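Local coordinates for acyl-CoA thioester hydrolase HI0827 (Haemophilus influenzae Rd KW20, PDB 3BJK), which hydrolyses acyl-coenzyme A thioesters with broad specificity, probably including long-chain fatty acyl-CoA, as a hexamer assembled from three hotdog-fold dimers, at residues L18-M23 and G35-S40; E52-R57 and S90-K95; V100-S105 and E110-T115; F121-N126 and R131-E136. The protein carries 1 engineered substitution. All coordinates share one frame; numbering follows the deposited sequence.

Contact 1 (L18-M23 and G35-S40); sequences LRTLAM and GGWIMS. With EDO (1,2-ethanediol), chain B.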
loop_
_atom_site.group_PDB
_atom_site.type_symbol
_atom_site.label_atom_id
_atom_site.label_comp_id
_atom_site.label_asym_id
_atom_site.label_seq_id
_atom_site.Cartn_x
_atom_site.Cartn_y
_atom_site.Cartn_z
ATOM N N LEU C 18 -9.255 -18.561 1.209
ATOM C CA LEU C 18 -8.081 -17.737 1.126
ATOM C C LEU C 18 -7.109 -18.173 2.165
ATOM O O LEU C 18 -7.512 -18.622 3.223
ATOM C CB LEU C 18 -8.350 -16.284 1.456
ATOM C CG LEU C 18 -9.142 -15.338 0.568
ATOM C CD1 LEU C 18 -9.095 -13.967 1.252
ATOM C CD2 LEU C 18 -8.565 -15.271 -0.801
ATOM N N ARG C 19 -5.830 -18.003 1.852
ATOM C CA ARG C 19 -4.737 -18.315 2.760
ATOM C C ARG C 19 -3.575 -17.350 2.509
ATOM O O ARG C 19 -3.084 -17.225 1.373
ATOM C CB ARG C 19 -4.234 -19.739 2.588
ATOM C CG ARG C 19 -3.313 -20.203 3.718
ATOM C CD ARG C 19 -3.198 -21.714 3.689
ATOM N NE ARG C 19 -2.536 -22.350 4.830
ATOM C CZ ARG C 19 -1.304 -22.839 4.874
ATOM N NH1 ARG C 19 -0.453 -22.723 3.866
ATOM N NH2 ARG C 19 -0.890 -23.437 5.983
ATOM N N THR C 20 -3.091 -16.748 3.584
ATOM C CA THR C 20 -2.061 -15.731 3.487
ATOM C C THR C 20 -1.240 -15.599 4.799
ATOM O O THR C 20 -1.515 -16.261 5.765
ATOM C CB THR C 20 -2.594 -14.373 2.970
ATOM O OG1 THR C 20 -1.498 -13.599 2.520
ATOM C CG2 THR C 20 -3.343 -13.575 3.980
ATOM N N LEU C 21 -0.222 -14.752 4.789
ATOM C CA LEU C 21 0.579 -14.487 5.974
ATOM C C LEU C 21 0.259 -13.076 6.484
ATOM O O LEU C 21 0.227 -12.116 5.708
ATOM C CB LEU C 21 2.058 -14.593 5.640
ATOM C CG LEU C 21 2.934 -14.661 6.906
ATOM C CD1 LEU C 21 2.917 -16.055 7.473
ATOM C CD2 LEU C 21 4.343 -14.223 6.639
ATOM N N ALA C 22 0.068 -12.942 7.792
ATOM C CA ALA C 22 -0.122 -11.634 8.400
ATOM C C ALA C 22 1.231 -10.878 8.439
ATOM O O ALA C 22 2.256 -11.382 8.929
ATOM C CB ALA C 22 -0.740 -11.753 9.753
ATOM N N MET C 23 1.218 -9.697 7.829
ATOM C CA MET C 23 2.410 -8.849 7.658
ATOM C C MET C 23 2.420 -7.556 8.525
ATOM O O MET C 23 1.316 -7.025 8.861
ATOM C CB MET C 23 2.528 -8.471 6.185
ATOM C CG MET C 23 2.848 -9.613 5.184
ATOM S SD MET C 23 4.381 -10.508 5.472
ATOM C CE MET C 23 5.673 -9.505 4.678
ATOM N N GLY C 35 -8.251 -4.750 12.245
ATOM C CA GLY C 35 -9.585 -5.327 11.969
ATOM C C GLY C 35 -10.057 -5.107 10.540
ATOM O O GLY C 35 -10.678 -5.969 9.955
ATOM N N GLY C 36 -9.739 -3.944 9.985
ATOM C CA GLY C 36 -10.027 -3.611 8.577
ATOM C C GLY C 36 -9.414 -4.566 7.580
ATOM O O GLY C 36 -10.032 -4.903 6.579
ATOM N N TRP C 37 -8.197 -5.027 7.860
ATOM C CA TRP C 37 -7.525 -5.977 6.990
ATOM C C TRP C 37 -8.263 -7.311 7.079
ATOM O O TRP C 37 -8.444 -7.959 6.059
ATOM C CB TRP C 37 -6.036 -6.116 7.363
ATOM C CG TRP C 37 -5.275 -7.138 6.520
ATOM C CD1 TRP C 37 -4.672 -6.922 5.335
ATOM C CD2 TRP C 37 -5.098 -8.563 6.816
ATOM N NE1 TRP C 37 -4.104 -8.094 4.871
ATOM C CE2 TRP C 37 -4.319 -9.103 5.780
ATOM C CE3 TRP C 37 -5.500 -9.401 7.869
ATOM C CZ2 TRP C 37 -3.945 -10.454 5.736
ATOM C CZ3 TRP C 37 -5.096 -10.728 7.857
ATOM C CH2 TRP C 37 -4.314 -11.253 6.784
ATOM N N ILE C 38 -8.644 -7.717 8.291
ATOM C CA ILE C 38 -9.356 -8.997 8.512
ATOM C C ILE C 38 -10.690 -8.976 7.734
ATOM O O ILE C 38 -11.001 -9.895 6.998
ATOM C CB ILE C 38 -9.613 -9.319 10.048
ATOM C CG1 ILE C 38 -8.301 -9.307 10.837
ATOM C CG2 ILE C 38 -10.376 -10.652 10.200
ATOM C CD1 ILE C 38 -8.431 -9.443 12.369
ATOM N N MET C 39 -11.453 -7.890 7.898
ATOM C CA MET C 39 -12.718 -7.701 7.156
ATOM C C MET C 39 -12.561 -7.809 5.639
ATOM O O MET C 39 -13.417 -8.446 4.964
ATOM C CB MET C 39 -13.324 -6.348 7.527
ATOM C CG MET C 39 -13.752 -6.268 8.989
ATOM S SD MET C 39 -14.762 -4.819 9.397
ATOM C CE MET C 39 -13.611 -3.585 9.542
ATOM N N SER C 40 -11.495 -7.188 5.104
ATOM C CA SER C 40 -11.153 -7.235 3.683
ATOM C C SER C 40 -10.858 -8.634 3.221
ATOM O O SER C 40 -11.336 -9.034 2.143
ATOM C CB SER C 40 -9.945 -6.359 3.365
ATOM O OG SER C 40 -10.245 -5.019 3.587
HETATM C C1 EDO B . 0.959 -25.900 3.193
HETATM O O1 EDO B . 1.583 -24.816 3.909
HETATM C C2 EDO B . -0.171 -26.590 3.987
HETATM O O2 EDO B . 0.176 -26.850 5.365
#
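Thr-20 and Trp-37 meet from opposite directions, methyl against indole, and this pair carries most of the join between strand 15-21 and the first turn of helix 35-54. From CB, Trp-37 sends CG away from its own backbone N (chi1 178°), which directs the ring out from the helix toward the strand. The five-membered part of the ring merely bridges the gap; the benzo part does the touching. CZ2 lies 3.6 Å from Thr-20 CG2 and CH2 lies 3.8 Å from the same methyl, which sits at the ring edge, near its plane. This is the characteristic hotdog arrangement, with a long helix packed against an antiparallel sheet, here at the helix's N-terminal end. Ser-40, one turn on, turns its hydroxyl back to the helix: Ser-40 OG donates to Gly-36 O at 3.0 Å, reaching it from the face opposite to Ser-40 N. Arg-19 points away from the helix. Its NH1 donates to O1 of a 1,2-ethanediol at 2.9 Å with an N-H...O angle of 145°, while NH2 forms a salt bridge with Glu-52 of a second subunit; NH1 also bonds Leu-17 O of that subunit.

Contact 2 (E52-R57 and S90-K95); sequences EIAHGR and SSIKIK. With EDO (1,2-ethanediol), chain S.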
loop_
_atom_site.group_PDB
_atom_site.type_symbol
_atom_site.label_atom_id
_atom_site.label_comp_id
_atom_site.label_asym_id
_atom_site.label_seq_id
_atom_site.Cartn_x
_atom_site.Cartn_y
_atom_site.Cartn_z
ATOM N N GLU C 52 -17.938 -18.100 -7.720
ATOM C CA GLU C 52 -17.889 -19.477 -8.176
ATOM C C GLU C 52 -19.343 -20.014 -8.402
ATOM O O GLU C 52 -19.679 -20.542 -9.451
ATOM C CB GLU C 52 -17.086 -20.346 -7.204
ATOM C CG GLU C 52 -15.563 -20.255 -7.387
ATOM C CD GLU C 52 -14.776 -20.879 -6.228
ATOM O OE1 GLU C 52 -15.314 -21.016 -5.090
ATOM O OE2 GLU C 52 -13.603 -21.214 -6.465
ATOM N N ILE C 53 -20.185 -19.797 -7.412
ATOM C CA ILE C 53 -21.573 -20.235 -7.390
ATOM C C ILE C 53 -22.409 -19.469 -8.422
ATOM O O ILE C 53 -23.222 -20.059 -9.121
ATOM C CB ILE C 53 -22.157 -20.062 -5.938
ATOM C CG1 ILE C 53 -21.463 -21.054 -4.994
ATOM C CG2 ILE C 53 -23.730 -20.194 -5.879
ATOM C CD1 ILE C 53 -21.855 -20.860 -3.590
ATOM N N ALA C 54 -22.189 -18.163 -8.492
ATOM C CA ALA C 54 -22.944 -17.273 -9.376
ATOM C C ALA C 54 -22.522 -17.372 -10.829
ATOM O O ALA C 54 -23.243 -16.877 -11.707
ATOM C CB ALA C 54 -22.790 -15.804 -8.890
ATOM N N HIS C 55 -21.367 -17.998 -11.085
ATOM C CA HIS C 55 -20.791 -18.130 -12.429
ATOM C C HIS C 55 -20.499 -16.748 -13.018
ATOM O O HIS C 55 -20.748 -16.494 -14.180
ATOM C CB HIS C 55 -21.692 -18.971 -13.347
ATOM C CG HIS C 55 -21.457 -20.449 -13.232
ATOM N ND1 HIS C 55 -20.865 -21.028 -12.124
ATOM C CD2 HIS C 55 -21.754 -21.469 -14.074
ATOM C CE1 HIS C 55 -20.775 -22.335 -12.308
ATOM N NE2 HIS C 55 -21.315 -22.629 -13.477
ATOM N N GLY C 56 -19.995 -15.835 -12.181
ATOM C CA GLY C 56 -19.677 -14.504 -12.635
ATOM C C GLY C 56 -19.664 -13.456 -11.554
ATOM O O GLY C 56 -19.586 -13.784 -10.364
ATOM N N ARG C 57 -19.749 -12.194 -11.984
ATOM C CA ARG C 57 -19.587 -11.024 -11.103
ATOM C C ARG C 57 -20.643 -11.027 -9.991
ATOM O O ARG C 57 -21.772 -11.482 -10.199
ATOM C CB ARG C 57 -19.714 -9.710 -11.894
ATOM C CG ARG C 57 -18.438 -9.221 -12.597
ATOM C CD ARG C 57 -18.784 -8.220 -13.762
ATOM N NE ARG C 57 -17.575 -7.755 -14.463
ATOM C CZ ARG C 57 -16.904 -6.613 -14.221
ATOM N NH1 ARG C 57 -17.316 -5.737 -13.309
ATOM N NH2 ARG C 57 -15.803 -6.323 -14.925
ATOM N N SER C 90 -30.808 -14.485 -7.032
ATOM C CA SER C 90 -29.619 -13.707 -7.318
ATOM C C SER C 90 -28.685 -13.607 -6.103
ATOM O O SER C 90 -27.481 -13.346 -6.245
ATOM C CB SER C 90 -30.034 -12.307 -7.796
ATOM O OG SER C 90 -30.805 -11.612 -6.797
ATOM N N SER C 91 -29.213 -13.843 -4.904
ATOM C CA SER C 91 -28.383 -13.635 -3.673
ATOM C C SER C 91 -27.662 -14.927 -3.211
ATOM O O SER C 91 -28.118 -16.061 -3.460
ATOM C CB SER C 91 -29.236 -13.100 -2.532
ATOM O OG SER C 91 -30.236 -14.040 -2.223
ATOM N N ILE C 92 -26.533 -14.753 -2.540
ATOM C CA ILE C 92 -25.779 -15.844 -1.996
ATOM C C ILE C 92 -25.338 -15.437 -0.593
ATOM O O ILE C 92 -24.672 -14.421 -0.426
ATOM C CB ILE C 92 -24.517 -16.092 -2.844
ATOM C CG1 ILE C 92 -24.924 -16.383 -4.274
ATOM C CG2 ILE C 92 -23.722 -17.255 -2.317
ATOM C CD1 ILE C 92 -23.925 -16.063 -5.241
ATOM N N LYS C 93 -25.674 -16.246 0.398
ATOM C CA LYS C 93 -25.361 -15.924 1.807
ATOM C C LYS C 93 -24.238 -16.895 2.218
ATOM O O LYS C 93 -24.365 -18.103 2.003
ATOM C CB LYS C 93 -26.652 -16.098 2.614
ATOM C CG LYS C 93 -26.614 -15.822 4.120
ATOM C CD LYS C 93 -28.011 -15.983 4.722
ATOM C CE LYS C 93 -28.005 -15.614 6.193
ATOM N NZ LYS C 93 -29.253 -15.962 6.911
ATOM N N ILE C 94 -23.135 -16.375 2.763
ATOM C CA ILE C 94 -21.969 -17.181 3.024
ATOM C C ILE C 94 -21.510 -16.856 4.448
ATOM O O ILE C 94 -21.339 -15.691 4.777
ATOM C CB ILE C 94 -20.811 -16.950 2.009
ATOM C CG1 ILE C 94 -21.203 -17.478 0.640
ATOM C CG2 ILE C 94 -19.520 -17.643 2.523
ATOM C CD1 ILE C 94 -20.398 -17.084 -0.442
ATOM N N LYS C 95 -21.357 -17.876 5.284
ATOM C CA LYS C 95 -20.636 -17.703 6.569
ATOM C C LYS C 95 -19.120 -17.895 6.365
ATOM O O LYS C 95 -18.671 -18.922 5.807
ATOM C CB LYS C 95 -21.169 -18.654 7.614
ATOM C CG LYS C 95 -20.639 -18.364 9.068
ATOM C CD LYS C 95 -21.067 -19.462 9.975
ATOM C CE LYS C 95 -20.731 -19.165 11.450
ATOM N NZ LYS C 95 -19.722 -18.141 11.573
HETATM C C1 EDO S . -12.746 -23.277 -3.296
HETATM O O1 EDO S . -13.387 -23.407 -4.588
HETATM C C2 EDO S . -13.509 -22.303 -2.391
HETATM O O2 EDO S . -13.518 -20.951 -2.853
#
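Ile-92 turns CG1 anti to its carbonyl carbon (chi1 -58°), which carries CD1 from the strand toward the end of helix 35-54, and Ile-53 has the same kind of first torsion (chi1 -68°), which presents its CG2 branch. The two isoleucines run antiparallel alongside each other. Their closest atoms, Ile-53 CG2 and Ile-92 CD1, are 4.2 Å apart, whereas Ala-54 CB comes to 3.8 Å from that same Ile-92 CD1. One terminal methyl therefore touches two successive helix residues, and the junction is entirely apolar. Both isoleucines also pack on Cys-84 of strand 77-87, and Leu-141 and Ala-144 of helix 139-148 lie against Ile-53.

Just beyond these residues the helix stops. His-55 adopts a positive phi, and its ring folds back so that His-55 ND1 donates to Glu-52 O at 3.0 Å, with an N-H...O angle of 150°. The acceptor lies in the imidazole plane and the donor nearly along the C=O axis, a geometry that would hold the ring in this orientation. Glu-52 itself points elsewhere: its OE1 accepts from O2 of a 1,2-ethanediol at 2.9 Å and its OE2 from O1 of that diol, also at 2.9 Å. Glu-52 OE2 additionally forms a salt bridge with Lys-101 of a second subunit. The apolar side of this segment thus belongs to the buried helix-sheet interface of a hotdog fold, and its acidic side to the interface between subunits.

Contact 3 (V100-S105 and E110-T115); sequences VKKVAS and ERYCVT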
loop_
_atom_site.group_PDB
_atom_site.type_symbol
_atom_site.label_atom_id
_atom_site.label_comp_id
_atom_site.label_asym_id
_atom_site.label_seq_id
_atom_site.Cartn_x
_atom_site.Cartn_y
_atom_site.Cartn_z
ATOM N N VAL C 100 -6.345 -18.927 12.279
ATOM C CA VAL C 100 -4.897 -18.728 12.315
ATOM C C VAL C 100 -4.186 -20.056 12.621
ATOM O O VAL C 100 -4.700 -20.923 13.346
ATOM C CB VAL C 100 -4.533 -17.658 13.402
ATOM C CG1 VAL C 100 -3.168 -17.813 13.939
ATOM C CG2 VAL C 100 -4.793 -16.224 12.878
ATOM N N LYS C 101 -2.990 -20.192 12.054
ATOM C CA LYS C 101 -2.028 -21.244 12.412
ATOM C C LYS C 101 -0.680 -20.622 12.804
ATOM O O LYS C 101 -0.127 -19.807 12.043
ATOM C CB LYS C 101 -1.847 -22.197 11.219
ATOM C CG LYS C 101 -0.924 -23.408 11.452
ATOM C CD LYS C 101 -0.747 -24.193 10.128
ATOM C CE LYS C 101 0.017 -25.440 10.262
ATOM N NZ LYS C 101 0.093 -26.255 9.007
ATOM N N LYS C 102 -0.179 -20.994 13.987
ATOM C CA LYS C 102 1.137 -20.586 14.475
ATOM C C LYS C 102 2.192 -21.511 13.861
ATOM O O LYS C 102 2.244 -22.705 14.178
ATOM C CB LYS C 102 1.257 -20.737 16.009
ATOM C CG LYS C 102 0.205 -20.039 16.853
ATOM C CD LYS C 102 0.125 -18.598 16.506
ATOM C CE LYS C 102 0.014 -17.712 17.739
ATOM N NZ LYS C 102 0.043 -16.263 17.325
ATOM N N VAL C 103 3.041 -20.941 13.016
ATOM C CA VAL C 103 4.133 -21.691 12.340
ATOM C C VAL C 103 5.527 -21.222 12.758
ATOM O O VAL C 103 6.492 -22.005 12.670
ATOM C CB VAL C 103 4.007 -21.619 10.789
ATOM C CG1 VAL C 103 2.665 -22.206 10.331
ATOM C CG2 VAL C 103 4.118 -20.163 10.284
ATOM N N ALA C 104 5.640 -19.960 13.189
ATOM C CA ALA C 104 6.931 -19.396 13.642
ATOM C C ALA C 104 6.825 -18.541 14.910
ATOM O O ALA C 104 7.770 -17.817 15.256
ATOM C CB ALA C 104 7.594 -18.594 12.528
ATOM N N SER C 105 5.695 -18.650 15.607
ATOM C CA SER C 105 5.519 -18.122 16.956
ATOM C C SER C 105 5.018 -19.268 17.822
ATOM O O SER C 105 4.596 -20.288 17.299
ATOM C CB SER C 105 4.474 -17.026 16.954
ATOM O OG SER C 105 3.206 -17.585 17.253
ATOM N N GLU C 110 -0.330 -24.732 16.775
ATOM C CA GLU C 110 -1.627 -24.285 17.303
ATOM C C GLU C 110 -2.510 -23.571 16.261
ATOM O O GLU C 110 -2.031 -22.692 15.521
ATOM C CB GLU C 110 -1.410 -23.383 18.539
ATOM C CG GLU C 110 -2.702 -22.778 19.085
ATOM C CD GLU C 110 -2.529 -22.021 20.393
ATOM O OE1 GLU C 110 -2.049 -20.853 20.363
ATOM O OE2 GLU C 110 -2.918 -22.588 21.441
ATOM N N ARG C 111 -3.798 -23.938 16.218
ATOM C CA ARG C 111 -4.771 -23.315 15.316
ATOM C C ARG C 111 -6.054 -22.964 16.061
ATOM O O ARG C 111 -6.502 -23.729 16.925
ATOM C CB ARG C 111 -5.158 -24.207 14.121
ATOM C CG ARG C 111 -4.015 -24.977 13.485
ATOM C CD ARG C 111 -4.474 -25.896 12.334
ATOM N NE ARG C 111 -3.561 -27.046 12.215
ATOM C CZ ARG C 111 -2.877 -27.412 11.123
ATOM N NH1 ARG C 111 -2.974 -26.750 9.962
ATOM N NH2 ARG C 111 -2.079 -28.462 11.191
ATOM N N TYR C 112 -6.635 -21.813 15.733
ATOM C CA TYR C 112 -7.922 -21.426 16.292
ATOM C C TYR C 112 -8.634 -20.336 15.506
ATOM O O TYR C 112 -8.023 -19.648 14.685
ATOM C CB TYR C 112 -7.763 -21.000 17.750
ATOM C CG TYR C 112 -6.713 -19.961 17.930
ATOM C CD1 TYR C 112 -6.984 -18.613 17.746
ATOM C CD2 TYR C 112 -5.432 -20.328 18.261
ATOM C CE1 TYR C 112 -5.995 -17.667 17.922
ATOM C CE2 TYR C 112 -4.435 -19.410 18.419
ATOM C CZ TYR C 112 -4.705 -18.077 18.268
ATOM O OH TYR C 112 -3.651 -17.182 18.457
ATOM N N CYS C 113 -9.946 -20.250 15.756
ATOM C CA CYS C 113 -10.842 -19.343 15.035
ATOM C C CYS C 113 -10.707 -17.967 15.683
ATOM O O CYS C 113 -10.830 -17.843 16.892
ATOM C CB CYS C 113 -12.297 -19.828 15.130
ATOM S SG CYS C 113 -13.303 -18.806 14.140
ATOM N N VAL C 114 -10.354 -16.978 14.892
ATOM C CA VAL C 114 -10.173 -15.614 15.377
ATOM C C VAL C 114 -11.334 -14.680 15.053
ATOM O O VAL C 114 -11.549 -13.738 15.787
ATOM C CB VAL C 114 -8.812 -14.988 14.865
ATOM C CG1 VAL C 114 -7.684 -15.734 15.473
ATOM C CG2 VAL C 114 -8.694 -14.986 13.350
ATOM N N THR C 115 -12.064 -14.948 13.968
ATOM C CA THR C 115 -13.086 -14.021 13.436
ATOM C C THR C 115 -14.143 -14.803 12.640
ATOM O O THR C 115 -13.857 -15.898 12.036
ATOM C CB THR C 115 -12.467 -12.919 12.450
ATOM O OG1 THR C 115 -11.171 -12.495 12.886
ATOM C CG2 THR C 115 -13.356 -11.706 12.354
#
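Val-100 and Tyr-112 form the tight end of this contact, an antiparallel hydrogen-bonded pair. Val-100 N donates to Tyr-112 O at 3.0 Å and almost straight (170°), and Tyr-112 N returns a bond to Val-100 O at 3.2 Å. Two residues on, Lys-102 N reaches Glu-110 O at 2.9 Å. Val-100 CG2 also packs across Val-114 CG1 at 3.9 Å, the two side chains meeting at about a right angle. The bent chain of Lys-102 passes the Tyr-112 hydroxyl, CE to OH 3.8 Å, on its way to a salt bridge with Asp-76. These residues close the beta hairpin of strands 91-101 and 111-123, neighbours in the hotdog sheet; next to it Val-114 and Thr-115 together face Val-98 in a classic beta bulge.

The Lys-101 and Arg-111 face is the more exposed one, and its pair is not hydrogen-bonded. The two side chains run together in the same direction. CG of Lys-101 is anti to its N (chi1 -177°) and the chain runs on extended, which lays CE over one face of the Arg-111 guanidinium. Lys-101 NZ is 3.3 Å from Arg-111 NH1, but both are donors; Glu-52 of a second subunit probably offsets the charge through its salt bridge to this NZ.

Contact 4 (F121-N126 and R131-E136); sequences FVAVDN and RTIPRE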
loop_
_atom_site.group_PDB
_atom_site.type_symbol
_atom_site.label_atom_id
_atom_site.label_comp_id
_atom_site.label_asym_id
_atom_site.label_seq_id
_atom_site.Cartn_x
_atom_site.Cartn_y
_atom_site.Cartn_z
ATOM N N PHE C 121 -24.081 -11.635 -0.849
ATOM C CA PHE C 121 -23.664 -11.152 -2.145
ATOM C C PHE C 121 -24.816 -11.236 -3.106
ATOM O O PHE C 121 -25.721 -12.019 -2.914
ATOM C CB PHE C 121 -22.557 -12.059 -2.693
ATOM C CG PHE C 121 -21.370 -12.148 -1.789
ATOM C CD1 PHE C 121 -20.343 -11.214 -1.889
ATOM C CD2 PHE C 121 -21.311 -13.105 -0.810
ATOM C CE1 PHE C 121 -19.270 -11.250 -1.079
ATOM C CE2 PHE C 121 -20.208 -13.142 0.054
ATOM C CZ PHE C 121 -19.180 -12.213 -0.105
ATOM N N VAL C 122 -24.769 -10.421 -4.151
ATOM C CA VAL C 122 -25.745 -10.484 -5.209
ATOM C C VAL C 122 -25.000 -10.559 -6.552
ATOM O O VAL C 122 -24.086 -9.784 -6.799
ATOM C CB VAL C 122 -26.732 -9.284 -5.137
ATOM C CG1 VAL C 122 -27.698 -9.301 -6.303
ATOM C CG2 VAL C 122 -27.477 -9.334 -3.796
ATOM N N ALA C 123 -25.347 -11.565 -7.332
ATOM C CA ALA C 123 -24.943 -11.700 -8.715
ATOM C C ALA C 123 -25.399 -10.489 -9.572
ATOM O O ALA C 123 -26.552 -10.065 -9.512
ATOM C CB ALA C 123 -25.536 -12.982 -9.271
ATOM N N VAL C 124 -24.457 -9.931 -10.338
ATOM C CA VAL C 124 -24.656 -8.723 -11.117
ATOM C C VAL C 124 -24.118 -8.886 -12.540
ATOM O O VAL C 124 -23.234 -9.702 -12.800
ATOM C CB VAL C 124 -23.996 -7.451 -10.491
ATOM C CG1 VAL C 124 -24.697 -7.067 -9.191
ATOM C CG2 VAL C 124 -22.503 -7.591 -10.261
ATOM N N ASP C 125 -24.651 -8.082 -13.441
ATOM C CA ASP C 125 -24.139 -7.962 -14.801
ATOM C C ASP C 125 -22.986 -6.941 -14.876
ATOM O O ASP C 125 -22.560 -6.412 -13.853
ATOM C CB ASP C 125 -25.293 -7.591 -15.761
ATOM C CG ASP C 125 -25.965 -6.233 -15.434
ATOM O OD1 ASP C 125 -25.316 -5.319 -14.861
ATOM O OD2 ASP C 125 -27.169 -6.088 -15.781
ATOM N N ASN C 126 -22.505 -6.707 -16.105
ATOM C CA ASN C 126 -21.567 -5.623 -16.495
ATOM C C ASN C 126 -21.865 -4.245 -15.879
ATOM O O ASN C 126 -20.936 -3.519 -15.488
ATOM C CB ASN C 126 -21.570 -5.500 -18.031
ATOM C CG ASN C 126 -20.571 -4.471 -18.566
ATOM O OD1 ASN C 126 -19.565 -4.174 -17.923
ATOM N ND2 ASN C 126 -20.837 -3.952 -19.789
ATOM N N ARG C 131 -28.679 -9.974 -11.557
ATOM C CA ARG C 131 -28.831 -11.033 -12.543
ATOM C C ARG C 131 -29.072 -12.380 -11.908
ATOM O O ARG C 131 -28.660 -12.630 -10.787
ATOM C CB ARG C 131 -27.632 -11.089 -13.501
ATOM C CG ARG C 131 -26.350 -11.474 -12.853
ATOM C CD ARG C 131 -25.235 -11.901 -13.862
ATOM N NE ARG C 131 -24.080 -12.302 -13.045
ATOM C CZ ARG C 131 -23.707 -13.560 -12.762
ATOM N NH1 ARG C 131 -24.332 -14.619 -13.246
ATOM N NH2 ARG C 131 -22.681 -13.759 -11.961
ATOM N N THR C 132 -29.725 -13.250 -12.667
ATOM C CA THR C 132 -30.180 -14.540 -12.169
ATOM C C THR C 132 -29.045 -15.538 -12.184
ATOM O O THR C 132 -28.410 -15.727 -13.195
ATOM C CB THR C 132 -31.308 -15.074 -13.032
ATOM O OG1 THR C 132 -32.423 -14.167 -12.951
ATOM C CG2 THR C 132 -31.741 -16.469 -12.570
ATOM N N ILE C 133 -28.795 -16.174 -11.047
ATOM C CA ILE C 133 -27.775 -17.211 -10.978
ATOM C C ILE C 133 -28.170 -18.374 -11.893
ATOM O O ILE C 133 -29.286 -18.870 -11.785
ATOM C CB ILE C 133 -27.611 -17.697 -9.541
ATOM C CG1 ILE C 133 -27.053 -16.543 -8.674
ATOM C CG2 ILE C 133 -26.671 -18.887 -9.481
ATOM C CD1 ILE C 133 -27.146 -16.796 -7.273
ATOM N N PRO C 134 -27.257 -18.802 -12.800
ATOM C CA PRO C 134 -27.590 -19.911 -13.690
ATOM C C PRO C 134 -27.747 -21.201 -12.909
ATOM O O PRO C 134 -26.872 -21.561 -12.132
ATOM C CB PRO C 134 -26.392 -19.994 -14.663
ATOM C CG PRO C 134 -25.290 -19.356 -13.991
ATOM C CD PRO C 134 -25.887 -18.314 -13.043
ATOM N N ARG C 135 -28.863 -21.884 -13.130
ATOM C CA ARG C 135 -29.219 -23.081 -12.374
ATOM C C ARG C 135 -28.867 -24.354 -13.135
ATOM O O ARG C 135 -28.611 -25.384 -12.530
ATOM C CB ARG C 135 -30.713 -23.065 -12.075
ATOM C CG ARG C 135 -31.154 -21.899 -11.246
ATOM C CD ARG C 135 -31.146 -22.273 -9.795
ATOM N NE ARG C 135 -30.917 -21.131 -8.933
ATOM C CZ ARG C 135 -30.949 -21.192 -7.608
ATOM N NH1 ARG C 135 -31.171 -22.343 -6.972
ATOM N NH2 ARG C 135 -30.721 -20.092 -6.909
ATOM N N GLU C 136 -28.872 -24.265 -14.461
ATOM C CA GLU C 136 -28.518 -25.371 -15.351
ATOM C C GLU C 136 -26.990 -25.455 -15.595
ATOM O O GLU C 136 -26.323 -24.440 -15.816
ATOM C CB GLU C 136 -29.314 -25.232 -16.678
ATOM C CG GLU C 136 -28.778 -24.211 -17.746
ATOM C CD GLU C 136 -28.425 -22.770 -17.195
ATOM O OE1 GLU C 136 -29.049 -22.233 -16.155
ATOM O OE2 GLU C 136 -27.484 -22.164 -17.826
#
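Val-124 and Arg-131 bring their backbones to 5.0 Å between CA atoms, where the chain leaving strand 111-123 returns beside itself and Arg-131 N donates to Ala-123 O at 3.0 Å. Past this bond the side chain of Arg-131 bends over the chain it faces. Its CG sits between its own N and carbonyl carbon (chi1 66°), pressed against the Val-124 peptide, with CG to Val-124 C at 3.4 Å. Arg-131 NE then donates to Val-124 O at 2.7 Å. The oxygen lies close to the guanidinium plane, yet the donor stands well above the plane of the carbonyl, 63° out of it. The segment 131-136 belongs to the connection between strand 111-123, the last along the chain in this hotdog fold, and helix 139-148, and Arg-131 fastens its start to the strand's end. NH1 and NH2 donate to the backbone oxygens of Ala-54 and Arg-57, which holds the flat group against rotation. One guanidinium face is covered by Ala-123 CB, 3.9 Å above the plane and displaced toward the edge of the group. That methyl also touches Ile-133 CG1 at 3.9 Å, an apolar patch beside the polar grip. Asp-125 steers its carboxylate toward the intervening turn, where OD1 accepts from Arg-129 N.

Contacts 2 and 4 are near neighbours, their centres 7 Å apart: the arginine of contact 4 bonds the helix end of contact 2, and Ile-92 N lies 2.9 Å from Phe-121 O, a probable hydrogen bond. Contacts 1 and 3 group on the other side of the chain's centre, with centres 13 Å apart, and meet where Ile-38 CG2 packs on Thr-115 OG1 at 3.4 Å. Helix 35-54 spans the two groups, contacts 1 and 2 lying 21 Å apart between centres. Across what is probably the dimer interface, Arg-19 of contact 1 and Lys-101 of contact 3 both bind Glu-52 of a second subunit, the residue that belongs to contact 2. The diols there probably come from the crystallisation liquor.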